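PDB 6LRF: Alr4995 protein from Nostoc sp., which is a bifunctional enzyme acting as arginine dihydrolase and ornithine cyclodeaminase, probably turning arginine into ornithine and ornithine into proline. Local coordinates for residues B[129-134]-B[197-202]; B[505-510]-B[686-691]. All coordinates share one frame; numbering follows the deposited sequence.

Contact 1: B[129-134]-B[197-202]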
ATOM      1  N   GLY B 129      -5.593  -4.568 -56.112  1.00 35.55           N
ATOM      2  CA  GLY B 129      -7.040  -4.514 -56.267  1.00 33.14           C
ATOM      3  C   GLY B 129      -7.832  -5.723 -55.791  1.00 40.43           C
ATOM      4  O   GLY B 129      -8.950  -5.960 -56.275  1.00 39.81           O
ATOM      5  N   ARG B 130      -7.280  -6.480 -54.842  1.00 31.99           N
ATOM      6  CA  ARG B 130      -7.905  -7.742 -54.422  1.00 33.74           C
ATOM      7  C   ARG B 130      -9.069  -7.538 -53.449  1.00 31.09           C
ATOM      8  O   ARG B 130     -10.056  -8.285 -53.471  1.00 30.48           O
ATOM      9  CB  ARG B 130      -6.846  -8.661 -53.800  1.00 31.51           C
ATOM     10  CG  ARG B 130      -5.744  -9.086 -54.800  1.00 37.08           C
ATOM     11  CD  ARG B 130      -4.575  -9.757 -54.090  1.00 40.93           C
ATOM     12  NE  ARG B 130      -3.887  -8.832 -53.192  1.00 35.92           N
ATOM     13  CZ  ARG B 130      -3.102  -9.214 -52.190  1.00 39.95           C
ATOM     14  NH1 ARG B 130      -2.910 -10.510 -51.964  1.00 40.71           N
ATOM     15  NH2 ARG B 130      -2.513  -8.308 -51.411  1.00 37.07           N
ATOM     16  N   TRP B 131      -8.945  -6.528 -52.594  1.00 26.65           N
ATOM     17  CA  TRP B 131      -9.987  -6.222 -51.617  1.00 28.90           C
ATOM     18  C   TRP B 131      -9.891  -4.767 -51.194  1.00 25.94           C
ATOM     19  O   TRP B 131      -8.944  -4.056 -51.569  1.00 28.30           O
ATOM     20  CB  TRP B 131      -9.874  -7.131 -50.384  1.00 28.41           C
ATOM     21  CG  TRP B 131      -8.485  -7.169 -49.810  1.00 26.73           C
ATOM     22  CD1 TRP B 131      -7.831  -6.159 -49.142  1.00 26.19           C
ATOM     23  CD2 TRP B 131      -7.571  -8.268 -49.867  1.00 28.26           C
ATOM     24  NE1 TRP B 131      -6.562  -6.572 -48.790  1.00 28.17           N
ATOM     25  CE2 TRP B 131      -6.382  -7.862 -49.219  1.00 27.12           C
ATOM     26  CE3 TRP B 131      -7.644  -9.560 -50.402  1.00 31.16           C
ATOM     27  CZ2 TRP B 131      -5.281  -8.703 -49.091  1.00 30.20           C
ATOM     28  CZ3 TRP B 131      -6.550 -10.389 -50.280  1.00 28.34           C
ATOM     29  CH2 TRP B 131      -5.384  -9.959 -49.626  1.00 30.35           C
ATOM     30  N   LEU B 132     -10.877  -4.335 -50.414  1.00 24.83           N
ATOM     31  CA  LEU B 132     -10.907  -2.998 -49.833  1.00 24.34           C
ATOM     32  C   LEU B 132     -10.746  -3.060 -48.307  1.00 25.45           C
ATOM     33  O   LEU B 132     -11.490  -3.773 -47.624  1.00 24.38           O
ATOM     34  CB  LEU B 132     -12.225  -2.293 -50.177  1.00 20.02           C
ATOM     35  CG  LEU B 132     -12.419  -0.937 -49.506  1.00 21.91           C
ATOM     36  CD1 LEU B 132     -11.442   0.058 -50.087  1.00 23.30           C
ATOM     37  CD2 LEU B 132     -13.859  -0.448 -49.655  1.00 20.30           C
ATOM     38  N   TRP B 133      -9.783  -2.309 -47.788  1.00 22.47           N
ATOM     39  CA  TRP B 133      -9.629  -2.116 -46.356  1.00 24.86           C
ATOM     40  C   TRP B 133     -10.495  -0.948 -45.907  1.00 26.60           C
ATOM     41  O   TRP B 133     -10.294   0.156 -46.385  1.00 24.88           O
ATOM     42  CB  TRP B 133      -8.173  -1.814 -46.000  1.00 23.15           C
ATOM     43  CG  TRP B 133      -7.124  -2.861 -46.389  1.00 27.97           C
ATOM     44  CD1 TRP B 133      -6.265  -2.813 -47.457  1.00 26.43           C
ATOM     45  CD2 TRP B 133      -6.780  -4.042 -45.655  1.00 25.42           C
ATOM     46  NE1 TRP B 133      -5.431  -3.911 -47.449  1.00 28.69           N
ATOM     47  CE2 TRP B 133      -5.723  -4.678 -46.350  1.00 27.84           C
ATOM     48  CE3 TRP B 133      -7.273  -4.635 -44.481  1.00 25.45           C
ATOM     49  CZ2 TRP B 133      -5.153  -5.876 -45.915  1.00 27.86           C
ATOM     50  CZ3 TRP B 133      -6.701  -5.822 -44.047  1.00 29.33           C
ATOM     51  CH2 TRP B 133      -5.655  -6.432 -44.765  1.00 29.73           C
ATOM     52  N   ALA B 134     -11.431  -1.162 -44.985  1.00 20.54           N
ATOM     53  CA  ALA B 134     -12.254  -0.054 -44.487  1.00 22.02           C
ATOM     54  C   ALA B 134     -12.083   0.161 -42.996  1.00 23.90           C
ATOM     55  O   ALA B 134     -12.230  -0.777 -42.214  1.00 22.51           O
ATOM     56  CB  ALA B 134     -13.723  -0.297 -44.787  1.00 19.65           C
ATOM     57  N   GLU B 197      -2.278  -9.371 -40.300  1.00 33.28           N
ATOM     58  CA  GLU B 197      -1.189 -10.329 -40.310  1.00 38.31           C
ATOM     59  C   GLU B 197      -1.597 -11.604 -41.061  1.00 35.68           C
ATOM     60  O   GLU B 197      -0.741 -12.270 -41.632  1.00 41.25           O
ATOM     61  CB  GLU B 197      -0.723 -10.605 -38.871  1.00 34.62           C
ATOM     62  CG  GLU B 197       0.044  -9.407 -38.267  1.00 30.93           C
ATOM     63  CD  GLU B 197       0.072  -9.389 -36.735  1.00 39.56           C
ATOM     64  OE1 GLU B 197      -0.264 -10.413 -36.116  1.00 47.59           O
ATOM     65  OE2 GLU B 197       0.431  -8.349 -36.138  1.00 38.80           O
HETATM   66  N   MSE B 198      -2.893 -11.915 -41.121  1.00 32.24           N
HETATM   67  CA  MSE B 198      -3.351 -13.051 -41.940  1.00 32.22           C
HETATM   68  C   MSE B 198      -3.362 -12.745 -43.448  1.00 34.39           C
HETATM   69  O   MSE B 198      -3.193 -13.647 -44.272  1.00 34.11           O
HETATM   70  CB  MSE B 198      -4.747 -13.509 -41.515  1.00 25.95           C
HETATM   71  CG  MSE B 198      -4.768 -14.369 -40.254  1.00 43.98           C
HETATM   72 SE   MSE B 198      -6.569 -14.972 -39.781  0.47 58.99          SE
HETATM   73  CE  MSE B 198      -7.411 -13.252 -39.454  1.00 32.88           C
ATOM     74  N   ARG B 199      -3.556 -11.482 -43.814  1.00 32.53           N
ATOM     75  CA  ARG B 199      -3.735 -11.112 -45.222  1.00 30.80           C
ATOM     76  C   ARG B 199      -2.440 -10.624 -45.873  1.00 36.67           C
ATOM     77  O   ARG B 199      -2.303 -10.626 -47.100  1.00 31.92           O
ATOM     78  CB  ARG B 199      -4.804 -10.027 -45.345  1.00 25.23           C
ATOM     79  CG  ARG B 199      -6.198 -10.493 -44.951  1.00 29.77           C
ATOM     80  CD  ARG B 199      -6.802 -11.295 -46.060  1.00 28.37           C
ATOM     81  NE  ARG B 199      -8.175 -11.701 -45.785  1.00 33.63           N
ATOM     82  CZ  ARG B 199      -9.128 -11.716 -46.710  1.00 35.98           C
ATOM     83  NH1 ARG B 199      -8.848 -11.325 -47.954  1.00 29.21           N
ATOM     84  NH2 ARG B 199     -10.356 -12.108 -46.398  1.00 38.17           N
ATOM     85  N   VAL B 200      -1.502 -10.179 -45.045  1.00 31.68           N
ATOM     86  CA  VAL B 200      -0.232  -9.674 -45.548  1.00 35.03           C
ATOM     87  C   VAL B 200       0.921 -10.434 -44.900  1.00 35.42           C
ATOM     88  O   VAL B 200       1.031 -10.454 -43.673  1.00 32.49           O
ATOM     89  CB  VAL B 200      -0.070  -8.165 -45.265  1.00 35.51           C
ATOM     90  CG1 VAL B 200       1.207  -7.637 -45.888  1.00 35.23           C
ATOM     91  CG2 VAL B 200      -1.275  -7.400 -45.785  1.00 30.89           C
ATOM     92  N   ALA B 201       1.755 -11.059 -45.735  1.00 36.76           N
ATOM     93  CA  ALA B 201       2.941 -11.804 -45.290  1.00 44.02           C
ATOM     94  C   ALA B 201       3.978 -10.874 -44.659  1.00 42.59           C
ATOM     95  O   ALA B 201       4.100  -9.723 -45.076  1.00 47.21           O
ATOM     96  CB  ALA B 201       3.562 -12.578 -46.478  1.00 38.97           C
ATOM     97  N   PRO B 202       4.740 -11.376 -43.662  1.00 46.42           N
ATOM     98  CA  PRO B 202       5.673 -10.570 -42.855  1.00 43.19           C
ATOM     99  C   PRO B 202       6.726  -9.784 -43.651  1.00 43.67           C
ATOM    100  O   PRO B 202       7.107  -8.694 -43.222  1.00 43.41           O
ATOM    101  CB  PRO B 202       6.359 -11.616 -41.970  1.00 46.84           C
ATOM    102  CG  PRO B 202       5.381 -12.723 -41.872  1.00 43.08           C
ATOM    103  CD  PRO B 202       4.709 -12.781 -43.214  1.00 41.71           C
TER
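Arg199 lays its side chain over one face of the Trp131 indole. The guanidinium does not stack flat: its plane stands nearly upright on the ring, 88° from it, so that NH1 points down at the six-membered ring and comes to 3.2 Å from Trp131 CE3. Arg199 CZ lies 4.8 Å from the centroid of that six-membered ring of Trp131, a cation-pi contact, while Arg199 CD sits over the same Trp131 face as a CH-pi partner, 4.3 Å from the centroid. A bend at chi2 (-78°) turns the arginine chain so that CD and NH1 both reach the ring. NH1 is also salt-bridged to Glu155, which probably offsets the charge resting on the indole. On the opposite face Arg130 lies toward the rim, with CB over the ring and the face of its guanidinium against Trp131 CH2, so that the indole is held between two arginine side chains.

Both segments belong to the region related to dimethylarginine dimethylhydrolases of the guanidine-modifying (GME) superfamily, which probably carries the arginine dihydrolase activity; here the strand 132-136 and the residues leading into it meet the C-terminal end of helix 190-199. With an alanine in place of Trp131, Arg199 would probably lose the surface beneath its guanidinium and be held mainly by Glu155.

Trp133 adds further apolar packing. Its CH2 atom meets Arg199 CB at 3.7 Å, and its CZ2 lies 4.2 Å from Val200 CG2, just past the helix end. Phe173 packs edge-to-face with the Trp133 ring, and Leu157 of the neighbouring strand touches both tryptophans and Arg199.

Contact 2: B[505-510]-B[686-691]; sequences GEHLSR and LLTQQL
Two helices of the C-terminal Rossmann-fold region, 505-513 and 680-694, pack together here, with Thr688 of the second reaching between His507 and Arg510 of the first. Those two residues stand roughly one turn apart on the same side of their helix. Thr688 OG1 lies 3.1 Å from His507 ND1, the two side chains crossing at about a right angle. The Thr688 methyl, CG2, rests 4.0 Å from His507 CB. With chi1 at 39°, OG1 is set between the backbone N and the carbonyl carbon of its own residue, where it hydrogen-bonds to the carbonyl oxygens of Leu684 and Ser685 in the preceding turn.

In the six-stranded parallel sheet helix 505-513 lies in the connection from strand 491-495 to its neighbour 519-523, whereas helix 680-694 follows the edge strand 673-677. Arg510 passes obliquely over Thr688, its NH1 3.9 Å from Thr688 CB. The guanidinium is held by salt bridges at two places: NE to Glu514 on its own side, NH2 to Asp692 on helix 680-694. Leu687 and Leu691 extend the interface by packing on Leu511.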
ATOM      1  N   GLY B 505       6.900  -9.263 -21.214  1.00 29.09           N
ATOM      2  CA  GLY B 505       7.021 -10.481 -22.003  1.00 25.72           C
ATOM      3  C   GLY B 505       8.007 -10.427 -23.159  1.00 24.98           C
ATOM      4  O   GLY B 505       8.809 -11.337 -23.333  1.00 26.85           O
ATOM      5  N   GLU B 506       7.952  -9.360 -23.951  1.00 27.06           N
ATOM      6  CA  GLU B 506       8.910  -9.164 -25.041  1.00 28.09           C
ATOM      7  C   GLU B 506      10.337  -9.114 -24.513  1.00 25.42           C
ATOM      8  O   GLU B 506      11.253  -9.603 -25.163  1.00 29.84           O
ATOM      9  CB  GLU B 506       8.602  -7.877 -25.828  1.00 25.95           C
ATOM     10  CG  GLU B 506       8.426  -6.646 -24.940  1.00 43.32           C
ATOM     11  CD  GLU B 506       8.422  -5.323 -25.712  1.00 53.25           C
ATOM     12  OE1 GLU B 506       8.865  -5.304 -26.885  1.00 50.81           O
ATOM     13  OE2 GLU B 506       7.970  -4.305 -25.134  1.00 57.50           O
ATOM     14  N   HIS B 507      10.535  -8.526 -23.336  1.00 27.47           N
ATOM     15  CA  HIS B 507      11.899  -8.383 -22.819  1.00 28.03           C
ATOM     16  C   HIS B 507      12.428  -9.685 -22.239  1.00 26.20           C
ATOM     17  O   HIS B 507      13.588 -10.035 -22.454  1.00 27.84           O
ATOM     18  CB  HIS B 507      11.964  -7.275 -21.773  1.00 31.10           C
ATOM     19  CG  HIS B 507      11.598  -5.928 -22.313  1.00 33.76           C
ATOM     20  ND1 HIS B 507      12.349  -5.285 -23.273  1.00 32.38           N
ATOM     21  CD2 HIS B 507      10.551  -5.113 -22.042  1.00 31.91           C
ATOM     22  CE1 HIS B 507      11.784  -4.128 -23.564  1.00 33.78           C
ATOM     23  NE2 HIS B 507      10.693  -3.997 -22.831  1.00 34.93           N
ATOM     24  N   LEU B 508      11.579 -10.403 -21.510  1.00 24.30           N
ATOM     25  CA  LEU B 508      11.953 -11.732 -21.042  1.00 27.43           C
ATOM     26  C   LEU B 508      12.258 -12.639 -22.236  1.00 25.51           C
ATOM     27  O   LEU B 508      13.231 -13.373 -22.212  1.00 27.52           O
ATOM     28  CB  LEU B 508      10.850 -12.342 -20.158  1.00 23.98           C
ATOM     29  CG  LEU B 508      11.097 -13.778 -19.684  1.00 24.64           C
ATOM     30  CD1 LEU B 508      12.510 -13.926 -19.117  1.00 23.36           C
ATOM     31  CD2 LEU B 508      10.075 -14.184 -18.642  1.00 22.12           C
ATOM     32  N   SER B 509      11.425 -12.574 -23.275  1.00 27.32           N
ATOM     33  CA  SER B 509      11.653 -13.312 -24.524  1.00 27.51           C
ATOM     34  C   SER B 509      13.029 -13.046 -25.081  1.00 29.29           C
ATOM     35  O   SER B 509      13.731 -13.951 -25.538  1.00 32.41           O
ATOM     36  CB  SER B 509      10.628 -12.911 -25.598  1.00 30.19           C
ATOM     37  OG  SER B 509       9.360 -13.470 -25.354  1.00 31.69           O
ATOM     38  N   ARG B 510      13.391 -11.770 -25.081  1.00 29.40           N
ATOM     39  CA  ARG B 510      14.673 -11.358 -25.621  1.00 32.18           C
ATOM     40  C   ARG B 510      15.826 -11.932 -24.789  1.00 32.61           C
ATOM     41  O   ARG B 510      16.779 -12.490 -25.340  1.00 32.56           O
ATOM     42  CB  ARG B 510      14.750  -9.835 -25.684  1.00 32.01           C
ATOM     43  CG  ARG B 510      16.114  -9.340 -26.069  1.00 41.98           C
ATOM     44  CD  ARG B 510      16.061  -8.215 -27.073  1.00 44.55           C
ATOM     45  NE  ARG B 510      17.425  -7.842 -27.426  1.00 52.57           N
ATOM     46  CZ  ARG B 510      18.058  -6.779 -26.947  1.00 45.57           C
ATOM     47  NH1 ARG B 510      17.435  -5.955 -26.114  1.00 42.37           N
ATOM     48  NH2 ARG B 510      19.309  -6.534 -27.316  1.00 51.96           N
ATOM     49  N   LEU B 686      14.416  -1.716 -18.552  1.00 33.68           N
ATOM     50  CA  LEU B 686      15.716  -1.167 -18.181  1.00 30.63           C
ATOM     51  C   LEU B 686      16.835  -2.186 -18.274  1.00 37.60           C
ATOM     52  O   LEU B 686      17.935  -1.876 -18.731  1.00 41.23           O
ATOM     53  CB  LEU B 686      15.654  -0.638 -16.758  1.00 26.95           C
ATOM     54  CG  LEU B 686      14.683   0.502 -16.505  1.00 38.39           C
ATOM     55  CD1 LEU B 686      14.507   0.707 -15.010  1.00 30.87           C
ATOM     56  CD2 LEU B 686      15.219   1.753 -17.179  1.00 39.61           C
ATOM     57  N   LEU B 687      16.560  -3.400 -17.803  1.00 33.83           N
ATOM     58  CA  LEU B 687      17.554  -4.462 -17.821  1.00 33.00           C
ATOM     59  C   LEU B 687      18.026  -4.737 -19.244  1.00 36.60           C
ATOM     60  O   LEU B 687      19.231  -4.880 -19.494  1.00 34.85           O
ATOM     61  CB  LEU B 687      16.994  -5.741 -17.193  1.00 27.14           C
ATOM     62  CG  LEU B 687      17.933  -6.943 -17.199  1.00 32.73           C
ATOM     63  CD1 LEU B 687      19.121  -6.699 -16.263  1.00 31.92           C
ATOM     64  CD2 LEU B 687      17.175  -8.201 -16.809  1.00 32.83           C
ATOM     65  N   THR B 688      17.088  -4.805 -20.185  1.00 32.81           N
ATOM     66  CA  THR B 688      17.473  -5.066 -21.578  1.00 38.37           C
ATOM     67  C   THR B 688      18.175  -3.845 -22.204  1.00 38.33           C
ATOM     68  O   THR B 688      19.118  -3.999 -22.984  1.00 39.52           O
ATOM     69  CB  THR B 688      16.257  -5.481 -22.444  1.00 34.37           C
ATOM     70  OG1 THR B 688      15.111  -4.701 -22.073  1.00 38.19           O
ATOM     71  CG2 THR B 688      15.944  -6.974 -22.243  1.00 31.41           C
ATOM     72  N   GLN B 689      17.722  -2.644 -21.855  1.00 37.54           N
ATOM     73  CA  GLN B 689      18.405  -1.430 -22.282  1.00 40.62           C
ATOM     74  C   GLN B 689      19.815  -1.423 -21.719  1.00 40.46           C
ATOM     75  O   GLN B 689      20.774  -1.137 -22.427  1.00 42.56           O
ATOM     76  CB  GLN B 689      17.655  -0.184 -21.825  1.00 39.93           C
ATOM     77  CG  GLN B 689      16.386   0.100 -22.596  1.00 45.44           C
ATOM     78  CD  GLN B 689      15.496   1.091 -21.872  1.00 47.28           C
ATOM     79  OE1 GLN B 689      14.265   1.030 -21.965  1.00 49.21           O
ATOM     80  NE2 GLN B 689      16.116   2.004 -21.132  1.00 50.94           N
ATOM     81  N   GLN B 690      19.935  -1.767 -20.442  1.00 40.37           N
ATOM     82  CA  GLN B 690      21.229  -1.740 -19.782  1.00 40.20           C
ATOM     83  C   GLN B 690      22.182  -2.809 -20.309  1.00 41.51           C
ATOM     84  O   GLN B 690      23.399  -2.619 -20.302  1.00 48.29           O
ATOM     85  CB  GLN B 690      21.048  -1.892 -18.278  1.00 40.12           C
ATOM     86  CG  GLN B 690      22.263  -1.508 -17.483  1.00 43.37           C
ATOM     87  CD  GLN B 690      22.535  -0.018 -17.516  1.00 47.10           C
ATOM     88  OE1 GLN B 690      21.758   0.761 -18.070  1.00 48.89           O
ATOM     89  NE2 GLN B 690      23.648   0.385 -16.923  1.00 49.81           N
ATOM     90  N   LEU B 691      21.634  -3.928 -20.774  1.00 40.16           N
ATOM     91  CA  LEU B 691      22.452  -5.008 -21.322  1.00 38.89           C
ATOM     92  C   LEU B 691      22.980  -4.662 -22.700  1.00 44.71           C
ATOM     93  O   LEU B 691      23.978  -5.219 -23.162  1.00 46.58           O
ATOM     94  CB  LEU B 691      21.660  -6.309 -21.404  1.00 33.15           C
ATOM     95  CG  LEU B 691      21.523  -7.088 -20.100  1.00 39.80           C
ATOM     96  CD1 LEU B 691      20.357  -8.035 -20.218  1.00 35.36           C
ATOM     97  CD2 LEU B 691      22.797  -7.848 -19.813  1.00 34.76           C
TER

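Contact 1 and contact 2 share no helix or strand: one lies in the N-terminal GME-type region, the other in the C-terminal Rossmann-fold region, with centres about 32 Å apart and nearest atoms about 13 Å apart. Both are partly buried, though contact 1 sits nearer the middle of the chain, about 16 Å from its centre against 23 Å. Their chemistry differs with the elements they join. Where a strand meets a helix end, 129-134 and 197-202 rely on two broad indoles; between two helices, 505-510 and 686-691 use a small threonine flanked by a histidine and an arginine. Arg199 and Arg510 each have carboxylate partners, but Arg199 also rests on an aromatic face, whereas Arg510 lies beside a threonine.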